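Side-chain contacts in URE2 protein (Saccharomyces cerevisiae, PDB 1K0D), which represses nitrogen-catabolic genes in yeast by holding GATA transcriptional activators in the cytoplasm, and also has glutathione peroxidase activity: residues 34-39 / 218-223; 135-140 / 226-231; 90-95 / 117-122. One frame throughout, in Å; residues are numbered along the deposited sequence.

Overall arrangement
In this chain, the GST-like region of Ure2p without its prion domain, contacts 1 and 3 both join the thioredoxin-like N-terminal domain to the all-helical C-terminal domain; contact 2 lies wholly within the helical domain. Along the chain, contact 3 is nested inside the loop that contact 1 closes, and contact 2 begins after contact 3 ends, its segments alternating with those of contact 1. Centres of contacts 1 and 3 are about 12 Å apart, and the two touch where helix 29-40 packs on helix 87-102. Contacts 2 and 3 share the long helix 112-142, about 26 Å apart between centres. Both also have residues touching the second subunit, so this helix links domain packing with the dimer.

Contact 1: 34-39 / 218-223; sequences VAIVLS and AFVPWN
I36 reaches V220 and P221 with its terminal methyl CD1, and so ties the two domains of the GST fold together: helix 29-40 belongs to the thioredoxin-like domain, and the short, weakly bonded helix 220-223 to the helical domain. The isoleucine chain is stretched out (chi2 176°), which puts CD1 at its far end, where it makes the contact. P221 meets it tip to tip, CG of the pyrrolidine ring 3.9 Å from I36 CD1. The V220 side chain, by contrast, runs across the isoleucine at a slant. Its CG1 branch lies anti to the backbone N (chi1 168°), and this is the methyl that makes the contact. All three residues are buried and the contact is purely apolar.

Neighbouring helices extend the same core. P221 also leans on P29 and K33 of helix 29-40, and V220 touches M247 and M248 of helix 238-248. The side chain of P221 is about 7 Å from that of the glutathione-binding N30, so the joint lies near the glutathione site. At its centre I36 CD1 forms the apex of a triangle with V220 CG1 and P221 CG, touching both of these carbons, which are themselves 4.6 Å apart.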
ATOM      1  N   VAL B  34     -11.535  -4.727   5.307  1.00 24.47           N
ATOM      2  CA  VAL B  34     -12.473  -4.305   4.277  1.00 23.10           C
ATOM      3  C   VAL B  34     -13.903  -4.465   4.790  1.00 22.35           C
ATOM      4  O   VAL B  34     -14.746  -3.613   4.551  1.00 20.56           O
ATOM      5  CB  VAL B  34     -12.294  -5.126   2.965  1.00 22.65           C
ATOM      6  CG1 VAL B  34     -13.392  -4.777   1.985  1.00 18.67           C
ATOM      7  CG2 VAL B  34     -10.924  -4.814   2.324  1.00 22.07           C
ATOM      8  N   ALA B  35     -14.168  -5.559   5.500  1.00 22.37           N
ATOM      9  CA  ALA B  35     -15.499  -5.805   6.048  1.00 23.15           C
ATOM     10  C   ALA B  35     -15.893  -4.638   6.948  1.00 22.32           C
ATOM     11  O   ALA B  35     -17.020  -4.156   6.897  1.00 23.71           O
ATOM     12  CB  ALA B  35     -15.512  -7.116   6.841  1.00 23.24           C
ATOM     13  N   ILE B  36     -14.952  -4.177   7.763  1.00 21.71           N
ATOM     14  CA  ILE B  36     -15.204  -3.055   8.657  1.00 22.02           C
ATOM     15  C   ILE B  36     -15.630  -1.785   7.911  1.00 23.67           C
ATOM     16  O   ILE B  36     -16.631  -1.160   8.263  1.00 23.74           O
ATOM     17  CB  ILE B  36     -13.955  -2.746   9.510  1.00 21.21           C
ATOM     18  CG1 ILE B  36     -13.797  -3.821  10.591  1.00 20.86           C
ATOM     19  CG2 ILE B  36     -14.070  -1.356  10.129  1.00 21.90           C
ATOM     20  CD1 ILE B  36     -12.559  -3.670  11.426  1.00 22.80           C
ATOM     21  N   VAL B  37     -14.884  -1.405   6.878  1.00 22.48           N
ATOM     22  CA  VAL B  37     -15.229  -0.195   6.131  1.00 22.22           C
ATOM     23  C   VAL B  37     -16.528  -0.383   5.360  1.00 22.24           C
ATOM     24  O   VAL B  37     -17.330   0.538   5.236  1.00 20.55           O
ATOM     25  CB  VAL B  37     -14.097   0.201   5.165  1.00 20.74           C
ATOM     26  CG1 VAL B  37     -14.525   1.396   4.301  1.00 17.06           C
ATOM     27  CG2 VAL B  37     -12.855   0.540   5.973  1.00 19.92           C
ATOM     28  N   LEU B  38     -16.716  -1.585   4.834  1.00 22.73           N
ATOM     29  CA  LEU B  38     -17.926  -1.928   4.098  1.00 25.36           C
ATOM     30  C   LEU B  38     -19.118  -1.744   5.063  1.00 26.24           C
ATOM     31  O   LEU B  38     -20.153  -1.167   4.714  1.00 24.25           O
ATOM     32  CB  LEU B  38     -17.823  -3.397   3.654  1.00 25.76           C
ATOM     33  CG  LEU B  38     -18.123  -3.907   2.237  1.00 31.01           C
ATOM     34  CD1 LEU B  38     -17.765  -2.893   1.157  1.00 27.00           C
ATOM     35  CD2 LEU B  38     -17.337  -5.208   2.039  1.00 27.27           C
ATOM     36  N   SER B  39     -18.954  -2.232   6.291  1.00 24.96           N
ATOM     37  CA  SER B  39     -20.011  -2.132   7.282  1.00 26.40           C
ATOM     38  C   SER B  39     -20.236  -0.706   7.768  1.00 24.77           C
ATOM     39  O   SER B  39     -21.375  -0.264   7.867  1.00 24.62           O
ATOM     40  CB  SER B  39     -19.709  -3.053   8.465  1.00 26.95           C
ATOM     41  OG  SER B  39     -20.592  -2.783   9.535  1.00 34.27           O
ATOM     42  N   ALA B 218      -8.036   1.008   9.599  1.00 21.63           N
ATOM     43  CA  ALA B 218      -7.136   0.060   8.954  1.00 22.77           C
ATOM     44  C   ALA B 218      -6.252  -0.723   9.922  1.00 22.91           C
ATOM     45  O   ALA B 218      -5.840  -1.837   9.611  1.00 22.68           O
ATOM     46  CB  ALA B 218      -6.254   0.787   7.924  1.00 21.65           C
ATOM     47  N   PHE B 219      -5.952  -0.144  11.082  1.00 23.81           N
ATOM     48  CA  PHE B 219      -5.085  -0.814  12.061  1.00 25.72           C
ATOM     49  C   PHE B 219      -5.810  -1.804  12.960  1.00 26.37           C
ATOM     50  O   PHE B 219      -5.212  -2.754  13.468  1.00 27.07           O
ATOM     51  CB  PHE B 219      -4.386   0.210  12.965  1.00 24.52           C
ATOM     52  CG  PHE B 219      -3.324   1.021  12.274  1.00 24.40           C
ATOM     53  CD1 PHE B 219      -3.652   2.196  11.602  1.00 24.50           C
ATOM     54  CD2 PHE B 219      -1.990   0.605  12.299  1.00 22.76           C
ATOM     55  CE1 PHE B 219      -2.668   2.950  10.964  1.00 24.32           C
ATOM     56  CE2 PHE B 219      -0.994   1.349  11.664  1.00 21.30           C
ATOM     57  CZ  PHE B 219      -1.333   2.527  10.993  1.00 22.46           C
ATOM     58  N   VAL B 220      -7.102  -1.569  13.144  1.00 28.31           N
ATOM     59  CA  VAL B 220      -7.940  -2.381  14.012  1.00 30.36           C
ATOM     60  C   VAL B 220      -7.833  -3.905  13.926  1.00 29.77           C
ATOM     61  O   VAL B 220      -7.621  -4.563  14.941  1.00 31.71           O
ATOM     62  CB  VAL B 220      -9.427  -1.960  13.859  1.00 28.99           C
ATOM     63  CG1 VAL B 220     -10.336  -2.970  14.523  1.00 32.53           C
ATOM     64  CG2 VAL B 220      -9.633  -0.596  14.495  1.00 29.71           C
ATOM     65  N   PRO B 221      -7.969  -4.485  12.723  1.00 29.60           N
ATOM     66  CA  PRO B 221      -7.880  -5.946  12.612  1.00 30.46           C
ATOM     67  C   PRO B 221      -6.558  -6.522  13.090  1.00 30.98           C
ATOM     68  O   PRO B 221      -6.516  -7.622  13.633  1.00 29.64           O
ATOM     69  CB  PRO B 221      -8.107  -6.197  11.122  1.00 27.94           C
ATOM     70  CG  PRO B 221      -8.939  -5.020  10.701  1.00 29.70           C
ATOM     71  CD  PRO B 221      -8.264  -3.882  11.414  1.00 29.61           C
ATOM     72  N   TRP B 222      -5.479  -5.773  12.884  1.00 33.89           N
ATOM     73  CA  TRP B 222      -4.151  -6.228  13.276  1.00 35.34           C
ATOM     74  C   TRP B 222      -3.811  -5.991  14.736  1.00 37.96           C
ATOM     75  O   TRP B 222      -3.137  -6.813  15.362  1.00 38.26           O
ATOM     76  CB  TRP B 222      -3.098  -5.572  12.393  1.00 34.41           C
ATOM     77  CG  TRP B 222      -3.254  -5.926  10.955  1.00 34.24           C
ATOM     78  CD1 TRP B 222      -4.035  -5.294  10.026  1.00 32.68           C
ATOM     79  CD2 TRP B 222      -2.641  -7.029  10.284  1.00 33.35           C
ATOM     80  NE1 TRP B 222      -3.943  -5.941   8.813  1.00 31.96           N
ATOM     81  CE2 TRP B 222      -3.094  -7.009   8.946  1.00 32.38           C
ATOM     82  CE3 TRP B 222      -1.754  -8.036  10.685  1.00 33.67           C
ATOM     83  CZ2 TRP B 222      -2.685  -7.960   8.003  1.00 33.94           C
ATOM     84  CZ3 TRP B 222      -1.347  -8.984   9.745  1.00 34.75           C
ATOM     85  CH2 TRP B 222      -1.814  -8.935   8.421  1.00 34.90           C
ATOM     86  N   ASN B 223      -4.266  -4.868  15.285  1.00 40.75           N
ATOM     87  CA  ASN B 223      -3.988  -4.576  16.687  1.00 42.15           C
ATOM     88  C   ASN B 223      -4.437  -5.750  17.558  1.00 41.66           C
ATOM     89  O   ASN B 223      -4.041  -5.865  18.717  1.00 42.85           O
ATOM     90  CB  ASN B 223      -4.716  -3.301  17.134  1.00 42.05           C
ATOM     91  CG  ASN B 223      -4.255  -2.066  16.384  1.00 42.18           C
ATOM     92  OD1 ASN B 223      -3.067  -1.894  16.118  1.00 39.52           O
ATOM     93  ND2 ASN B 223      -5.197  -1.186  16.058  1.00 42.87           N
TER

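Contact 2: 135-140 / 226-231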
ATOM      1  N   GLN B 135       5.745 -11.025   8.715  1.00 21.63           N
ATOM      2  CA  GLN B 135       7.048 -11.670   8.731  1.00 21.09           C
ATOM      3  C   GLN B 135       7.381 -12.192  10.131  1.00 22.65           C
ATOM      4  O   GLN B 135       7.998 -13.248  10.265  1.00 21.12           O
ATOM      5  CB  GLN B 135       8.145 -10.710   8.261  1.00 20.46           C
ATOM      6  CG  GLN B 135       7.922 -10.113   6.867  1.00 21.06           C
ATOM      7  CD  GLN B 135       7.262 -11.081   5.899  1.00 23.00           C
ATOM      8  OE1 GLN B 135       6.137 -10.853   5.460  1.00 28.55           O
ATOM      9  NE2 GLN B 135       7.948 -12.162   5.569  1.00 19.68           N
ATOM     10  N   ALA B 136       6.974 -11.458  11.167  1.00 19.87           N
ATOM     11  CA  ALA B 136       7.249 -11.882  12.538  1.00 21.89           C
ATOM     12  C   ALA B 136       6.482 -13.161  12.828  1.00 21.54           C
ATOM     13  O   ALA B 136       7.023 -14.103  13.402  1.00 23.18           O
ATOM     14  CB  ALA B 136       6.858 -10.791  13.539  1.00 16.72           C
ATOM     15  N   LEU B 137       5.217 -13.194  12.431  1.00 23.77           N
ATOM     16  CA  LEU B 137       4.405 -14.385  12.649  1.00 24.61           C
ATOM     17  C   LEU B 137       5.024 -15.564  11.906  1.00 24.56           C
ATOM     18  O   LEU B 137       5.091 -16.673  12.435  1.00 24.92           O
ATOM     19  CB  LEU B 137       2.969 -14.156  12.164  1.00 23.88           C
ATOM     20  CG  LEU B 137       2.084 -13.236  13.016  1.00 25.06           C
ATOM     21  CD1 LEU B 137       0.808 -12.904  12.256  1.00 24.93           C
ATOM     22  CD2 LEU B 137       1.764 -13.911  14.343  1.00 23.06           C
ATOM     23  N   HIS B 138       5.487 -15.323  10.682  1.00 24.63           N
ATOM     24  CA  HIS B 138       6.087 -16.393   9.890  1.00 23.53           C
ATOM     25  C   HIS B 138       7.305 -17.044  10.552  1.00 22.40           C
ATOM     26  O   HIS B 138       7.344 -18.261  10.715  1.00 20.04           O
ATOM     27  CB  HIS B 138       6.501 -15.892   8.505  1.00 25.15           C
ATOM     28  CG  HIS B 138       7.160 -16.946   7.671  1.00 24.55           C
ATOM     29  ND1 HIS B 138       6.457 -17.978   7.088  1.00 24.57           N
ATOM     30  CD2 HIS B 138       8.467 -17.186   7.405  1.00 26.34           C
ATOM     31  CE1 HIS B 138       7.300 -18.809   6.500  1.00 24.95           C
ATOM     32  NE2 HIS B 138       8.527 -18.351   6.678  1.00 26.27           N
ATOM     33  N   PHE B 139       8.300 -16.246  10.925  1.00 21.13           N
ATOM     34  CA  PHE B 139       9.499 -16.809  11.537  1.00 24.30           C
ATOM     35  C   PHE B 139       9.280 -17.339  12.945  1.00 26.44           C
ATOM     36  O   PHE B 139       9.995 -18.227  13.401  1.00 27.43           O
ATOM     37  CB  PHE B 139      10.637 -15.785  11.528  1.00 22.55           C
ATOM     38  CG  PHE B 139      11.205 -15.541  10.161  1.00 25.26           C
ATOM     39  CD1 PHE B 139      10.882 -14.387   9.448  1.00 22.90           C
ATOM     40  CD2 PHE B 139      12.023 -16.497   9.559  1.00 24.19           C
ATOM     41  CE1 PHE B 139      11.364 -14.192   8.149  1.00 23.54           C
ATOM     42  CE2 PHE B 139      12.507 -16.310   8.269  1.00 24.82           C
ATOM     43  CZ  PHE B 139      12.175 -15.154   7.562  1.00 22.16           C
ATOM     44  N   ARG B 140       8.286 -16.801  13.634  1.00 28.40           N
ATOM     45  CA  ARG B 140       7.999 -17.258  14.978  1.00 29.76           C
ATOM     46  C   ARG B 140       7.275 -18.601  14.933  1.00 29.15           C
ATOM     47  O   ARG B 140       7.528 -19.468  15.769  1.00 29.02           O
ATOM     48  CB  ARG B 140       7.134 -16.227  15.713  1.00 32.85           C
ATOM     49  CG  ARG B 140       6.627 -16.685  17.080  1.00 37.68           C
ATOM     50  CD  ARG B 140       7.699 -16.567  18.152  1.00 41.99           C
ATOM     51  NE  ARG B 140       7.307 -17.219  19.401  1.00 46.10           N
ATOM     52  CZ  ARG B 140       7.283 -18.538  19.584  1.00 48.21           C
ATOM     53  NH1 ARG B 140       6.911 -19.043  20.753  1.00 48.45           N
ATOM     54  NH2 ARG B 140       7.636 -19.357  18.600  1.00 48.75           N
ATOM     55  N   VAL B 226      -1.276  -8.849  17.131  1.00 31.65           N
ATOM     56  CA  VAL B 226       0.076  -8.668  17.636  1.00 29.80           C
ATOM     57  C   VAL B 226       0.412  -9.347  18.966  1.00 31.46           C
ATOM     58  O   VAL B 226       1.589  -9.501  19.312  1.00 30.15           O
ATOM     59  CB  VAL B 226       0.434  -7.162  17.673  1.00 30.28           C
ATOM     60  CG1 VAL B 226       0.375  -6.605  16.250  1.00 25.73           C
ATOM     61  CG2 VAL B 226      -0.526  -6.393  18.581  1.00 27.51           C
ATOM     62  N   ASP B 227      -0.610  -9.767  19.702  1.00 31.80           N
ATOM     63  CA  ASP B 227      -0.397 -10.464  20.967  1.00 34.53           C
ATOM     64  C   ASP B 227       0.343 -11.777  20.663  1.00 34.04           C
ATOM     65  O   ASP B 227       1.150 -12.255  21.465  1.00 32.19           O
ATOM     66  CB  ASP B 227      -1.743 -10.787  21.611  1.00 39.61           C
ATOM     67  CG  ASP B 227      -2.620 -11.634  20.706  1.00 46.80           C
ATOM     68  OD1 ASP B 227      -3.035 -11.139  19.632  1.00 49.62           O
ATOM     69  OD2 ASP B 227      -2.883 -12.805  21.055  1.00 51.79           O
ATOM     70  N   ARG B 228       0.058 -12.346  19.492  1.00 32.58           N
ATOM     71  CA  ARG B 228       0.675 -13.600  19.063  1.00 33.23           C
ATOM     72  C   ARG B 228       2.189 -13.511  18.888  1.00 32.06           C
ATOM     73  O   ARG B 228       2.858 -14.533  18.779  1.00 31.02           O
ATOM     74  CB  ARG B 228       0.053 -14.081  17.749  1.00 35.94           C
ATOM     75  CG  ARG B 228      -1.433 -14.409  17.827  1.00 39.42           C
ATOM     76  CD  ARG B 228      -1.981 -14.642  16.426  1.00 44.65           C
ATOM     77  NE  ARG B 228      -3.441 -14.691  16.389  1.00 47.78           N
ATOM     78  CZ  ARG B 228      -4.158 -14.620  15.271  1.00 49.66           C
ATOM     79  NH1 ARG B 228      -3.548 -14.495  14.097  1.00 51.36           N
ATOM     80  NH2 ARG B 228      -5.481 -14.673  15.323  1.00 49.69           N
ATOM     81  N   ILE B 229       2.731 -12.300  18.843  1.00 30.67           N
ATOM     82  CA  ILE B 229       4.171 -12.154  18.699  1.00 29.08           C
ATOM     83  C   ILE B 229       4.778 -11.528  19.954  1.00 30.45           C
ATOM     84  O   ILE B 229       5.859 -10.935  19.913  1.00 29.53           O
ATOM     85  CB  ILE B 229       4.543 -11.317  17.452  1.00 28.38           C
ATOM     86  CG1 ILE B 229       3.886  -9.943  17.513  1.00 28.38           C
ATOM     87  CG2 ILE B 229       4.118 -12.053  16.193  1.00 26.82           C
ATOM     88  CD1 ILE B 229       4.221  -9.062  16.319  1.00 30.85           C
ATOM     89  N   GLY B 230       4.065 -11.671  21.070  1.00 29.41           N
ATOM     90  CA  GLY B 230       4.551 -11.157  22.338  1.00 28.59           C
ATOM     91  C   GLY B 230       4.355  -9.681  22.615  1.00 30.00           C
ATOM     92  O   GLY B 230       4.918  -9.163  23.574  1.00 31.46           O
ATOM     93  N   ILE B 231       3.557  -8.998  21.801  1.00 29.14           N
ATOM     94  CA  ILE B 231       3.330  -7.575  22.014  1.00 28.94           C
ATOM     95  C   ILE B 231       2.031  -7.329  22.767  1.00 27.67           C
ATOM     96  O   ILE B 231       0.962  -7.737  22.332  1.00 27.42           O
ATOM     97  CB  ILE B 231       3.315  -6.803  20.666  1.00 29.43           C
ATOM     98  CG1 ILE B 231       4.729  -6.777  20.078  1.00 31.50           C
ATOM     99  CG2 ILE B 231       2.817  -5.390  20.873  1.00 28.12           C
ATOM    100  CD1 ILE B 231       4.820  -6.144  18.700  1.00 34.07           C
TER
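A136 and L137 form an apolar patch against I229, a helix-to-loop contact inside the GST C-terminal domain: the long helix 112-142, near its end, rests on the turn that follows helix 220-223. I229 supplies the centre of the patch. Its branch methyl CG2 comes to 3.5 Å from L137 CD2, and the two side chains cross at about a right angle. The same CG2 faces A136 CB at 4.0 Å, one helix residue earlier, so a single methyl covers both. In I229 the longer branch CG1 stands between the backbone N and the carbonyl carbon (chi1 57°), and this turns CG2 to the helix. L137 CD2 has a second partner in R228 CB, 3.8 Å away. Beyond that carbon the arginine chain is extended from CG to NE, and its hydrocarbon base is what touches.

The turn holds itself in shape. V226 O accepts hydrogen bonds from both I229 N and I231 N, the latter at 3.2 Å; G230 N reaches D227 O at 3.0 Å. With G230 in the left-handed region (phi 81°), the bonds given by I231 N and G230 N make a Schellman motif after the 3-10 turns of 226-228. Outside the patch, Y141 OH bonds to R228 O, and H138 and F139 pack on R153 and Y154 of the second subunit.

No hydrogen bond or salt bridge crosses between the two segments, which implies that van der Waals packing of L137 and A136 on I229 joins them directly, with the exposed R228 at its margin.

Contact 3: 90-95 / 117-122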
ATOM      1  N   ILE B  90      -9.088  -1.176  -2.074  1.00 18.58           N
ATOM      2  CA  ILE B  90     -10.506  -1.400  -1.812  1.00 18.75           C
ATOM      3  C   ILE B  90     -11.061  -0.272  -0.923  1.00 17.15           C
ATOM      4  O   ILE B  90     -12.136   0.263  -1.200  1.00 18.49           O
ATOM      5  CB  ILE B  90     -10.743  -2.790  -1.140  1.00 19.14           C
ATOM      6  CG1 ILE B  90     -10.427  -3.909  -2.144  1.00 18.44           C
ATOM      7  CG2 ILE B  90     -12.193  -2.926  -0.691  1.00 17.20           C
ATOM      8  CD1 ILE B  90     -10.472  -5.299  -1.553  1.00 16.54           C
ATOM      9  N   LEU B  91     -10.319   0.104   0.120  1.00 17.00           N
ATOM     10  CA  LEU B  91     -10.763   1.168   1.021  1.00 17.89           C
ATOM     11  C   LEU B  91     -10.939   2.490   0.300  1.00 19.11           C
ATOM     12  O   LEU B  91     -11.957   3.173   0.487  1.00 19.02           O
ATOM     13  CB  LEU B  91      -9.789   1.365   2.194  1.00 19.11           C
ATOM     14  CG  LEU B  91      -9.608   0.200   3.173  1.00 23.46           C
ATOM     15  CD1 LEU B  91      -9.057   0.729   4.496  1.00 18.48           C
ATOM     16  CD2 LEU B  91     -10.934  -0.511   3.387  1.00 22.03           C
ATOM     17  N   LEU B  92      -9.958   2.856  -0.525  1.00 18.16           N
ATOM     18  CA  LEU B  92     -10.051   4.105  -1.266  1.00 19.98           C
ATOM     19  C   LEU B  92     -11.225   4.053  -2.239  1.00 19.28           C
ATOM     20  O   LEU B  92     -11.893   5.051  -2.471  1.00 19.48           O
ATOM     21  CB  LEU B  92      -8.745   4.401  -2.019  1.00 18.14           C
ATOM     22  CG  LEU B  92      -7.552   4.803  -1.140  1.00 22.53           C
ATOM     23  CD1 LEU B  92      -6.381   5.202  -2.031  1.00 20.35           C
ATOM     24  CD2 LEU B  92      -7.941   5.973  -0.219  1.00 21.12           C
ATOM     25  N   HIS B  93     -11.487   2.887  -2.804  1.00 21.60           N
ATOM     26  CA  HIS B  93     -12.603   2.774  -3.729  1.00 22.59           C
ATOM     27  C   HIS B  93     -13.915   3.009  -2.974  1.00 23.28           C
ATOM     28  O   HIS B  93     -14.796   3.727  -3.442  1.00 22.84           O
ATOM     29  CB  HIS B  93     -12.620   1.394  -4.379  1.00 21.10           C
ATOM     30  CG  HIS B  93     -13.693   1.235  -5.409  1.00 24.33           C
ATOM     31  ND1 HIS B  93     -14.868   0.557  -5.163  1.00 26.71           N
ATOM     32  CD2 HIS B  93     -13.783   1.696  -6.677  1.00 22.51           C
ATOM     33  CE1 HIS B  93     -15.634   0.608  -6.238  1.00 26.78           C
ATOM     34  NE2 HIS B  93     -14.999   1.295  -7.170  1.00 26.45           N
ATOM     35  N   LEU B  94     -14.028   2.407  -1.794  1.00 23.40           N
ATOM     36  CA  LEU B  94     -15.236   2.547  -0.985  1.00 22.82           C
ATOM     37  C   LEU B  94     -15.523   3.969  -0.500  1.00 22.17           C
ATOM     38  O   LEU B  94     -16.650   4.454  -0.648  1.00 22.35           O
ATOM     39  CB  LEU B  94     -15.187   1.590   0.208  1.00 19.84           C
ATOM     40  CG  LEU B  94     -15.206   0.113  -0.205  1.00 20.47           C
ATOM     41  CD1 LEU B  94     -15.232  -0.764   1.038  1.00 19.09           C
ATOM     42  CD2 LEU B  94     -16.431  -0.158  -1.067  1.00 18.25           C
ATOM     43  N   VAL B  95     -14.531   4.654   0.063  1.00 19.70           N
ATOM     44  CA  VAL B  95     -14.795   6.006   0.536  1.00 20.57           C
ATOM     45  C   VAL B  95     -15.005   6.976  -0.624  1.00 23.74           C
ATOM     46  O   VAL B  95     -15.806   7.904  -0.516  1.00 22.77           O
ATOM     47  CB  VAL B  95     -13.682   6.520   1.478  1.00 20.62           C
ATOM     48  CG1 VAL B  95     -13.573   5.589   2.674  1.00 18.11           C
ATOM     49  CG2 VAL B  95     -12.357   6.627   0.742  1.00 20.45           C
ATOM     50  N   GLN B 117      -2.986  13.041   4.069  1.00 24.75           N
ATOM     51  CA  GLN B 117      -2.568  12.615   5.398  1.00 25.97           C
ATOM     52  C   GLN B 117      -3.169  11.239   5.670  1.00 25.61           C
ATOM     53  O   GLN B 117      -2.503  10.353   6.215  1.00 25.75           O
ATOM     54  CB  GLN B 117      -3.024  13.613   6.461  1.00 27.71           C
ATOM     55  CG  GLN B 117      -2.397  15.002   6.335  1.00 32.92           C
ATOM     56  CD  GLN B 117      -0.884  14.960   6.152  1.00 35.35           C
ATOM     57  OE1 GLN B 117      -0.375  14.901   5.023  1.00 37.59           O
ATOM     58  NE2 GLN B 117      -0.161  14.979   7.259  1.00 35.66           N
ATOM     59  N   ILE B 118      -4.427  11.060   5.277  1.00 23.05           N
ATOM     60  CA  ILE B 118      -5.098   9.779   5.461  1.00 21.47           C
ATOM     61  C   ILE B 118      -4.356   8.720   4.637  1.00 21.82           C
ATOM     62  O   ILE B 118      -4.089   7.620   5.123  1.00 19.84           O
ATOM     63  CB  ILE B 118      -6.581   9.878   5.038  1.00 20.28           C
ATOM     64  CG1 ILE B 118      -7.322  10.790   6.021  1.00 18.83           C
ATOM     65  CG2 ILE B 118      -7.226   8.492   5.005  1.00 22.16           C
ATOM     66  CD1 ILE B 118      -8.750  11.090   5.634  1.00 17.58           C
ATOM     67  N   ASN B 119      -3.995   9.065   3.402  1.00 22.62           N
ATOM     68  CA  ASN B 119      -3.258   8.136   2.542  1.00 21.60           C
ATOM     69  C   ASN B 119      -1.909   7.744   3.145  1.00 19.47           C
ATOM     70  O   ASN B 119      -1.516   6.587   3.089  1.00 20.26           O
ATOM     71  CB  ASN B 119      -3.035   8.749   1.164  1.00 21.30           C
ATOM     72  CG  ASN B 119      -4.293   8.764   0.329  1.00 24.85           C
ATOM     73  OD1 ASN B 119      -4.366   9.450  -0.691  1.00 27.76           O
ATOM     74  ND2 ASN B 119      -5.291   7.992   0.749  1.00 24.16           N
ATOM     75  N   ALA B 120      -1.203   8.707   3.721  1.00 18.95           N
ATOM     76  CA  ALA B 120       0.097   8.429   4.322  1.00 19.72           C
ATOM     77  C   ALA B 120      -0.029   7.325   5.374  1.00 20.11           C
ATOM     78  O   ALA B 120       0.751   6.372   5.383  1.00 19.64           O
ATOM     79  CB  ALA B 120       0.671   9.694   4.952  1.00 19.17           C
ATOM     80  N   TRP B 121      -1.013   7.452   6.259  1.00 21.39           N
ATOM     81  CA  TRP B 121      -1.224   6.446   7.295  1.00 20.40           C
ATOM     82  C   TRP B 121      -1.691   5.128   6.692  1.00 20.37           C
ATOM     83  O   TRP B 121      -1.288   4.056   7.145  1.00 20.86           O
ATOM     84  CB  TRP B 121      -2.253   6.925   8.315  1.00 19.54           C
ATOM     85  CG  TRP B 121      -1.726   8.002   9.195  1.00 22.70           C
ATOM     86  CD1 TRP B 121      -2.044   9.327   9.149  1.00 20.29           C
ATOM     87  CD2 TRP B 121      -0.741   7.858  10.227  1.00 22.10           C
ATOM     88  NE1 TRP B 121      -1.316  10.018  10.088  1.00 22.16           N
ATOM     89  CE2 TRP B 121      -0.508   9.143  10.763  1.00 22.96           C
ATOM     90  CE3 TRP B 121      -0.032   6.767  10.748  1.00 21.38           C
ATOM     91  CZ2 TRP B 121       0.409   9.371  11.800  1.00 23.62           C
ATOM     92  CZ3 TRP B 121       0.880   6.992  11.779  1.00 24.56           C
ATOM     93  CH2 TRP B 121       1.091   8.287  12.293  1.00 23.38           C
ATOM     94  N   LEU B 122      -2.531   5.210   5.663  1.00 18.30           N
ATOM     95  CA  LEU B 122      -3.039   4.008   5.022  1.00 19.77           C
ATOM     96  C   LEU B 122      -1.901   3.230   4.354  1.00 18.77           C
ATOM     97  O   LEU B 122      -1.809   2.013   4.501  1.00 17.69           O
ATOM     98  CB  LEU B 122      -4.116   4.368   3.999  1.00 20.49           C
ATOM     99  CG  LEU B 122      -4.735   3.192   3.242  1.00 22.01           C
ATOM    100  CD1 LEU B 122      -5.381   2.190   4.221  1.00 23.04           C
ATOM    101  CD2 LEU B 122      -5.760   3.730   2.272  1.00 21.75           C
TER
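L91 and L92, side by side on helix 87-102, both pack on L122 of helix 112-142, joining the last helix of the thioredoxin-like domain to the first long helix of the helical domain in this GST fold. The two segments run nearly antiparallel, at 152°, with their axes 12.2 Å apart at closest, so it is the long side chains that bridge them.

L91 comes first. Its CD1 meets L122 CD1 at 4.0 Å, and it also touches K33 and V37 of helix 29-40; the residue therefore sits where three helices converge. The side chain of S87, a glutathione-binding residue four positions earlier in the chain, is about 5 Å from that of L91.

L92 follows and slides past L122 in the opposite direction, CD2 against L122 CD2, also at 4.0 Å. With CG anti to the backbone N (chi1 180°), L122 presents CD1 to L91 and CD2 to L92. L92 packs on N119 of the second subunit as well, so this buried core continues into the dimer interface. There W121 also meets W85 of the second subunit edge to face.

One polar group joins the apolar set. N119 of the same chain sets out across the contact direction, but its amide end comes nearer and crosses L92 at a slant, with ND2 3.5 Å from L92 CD2.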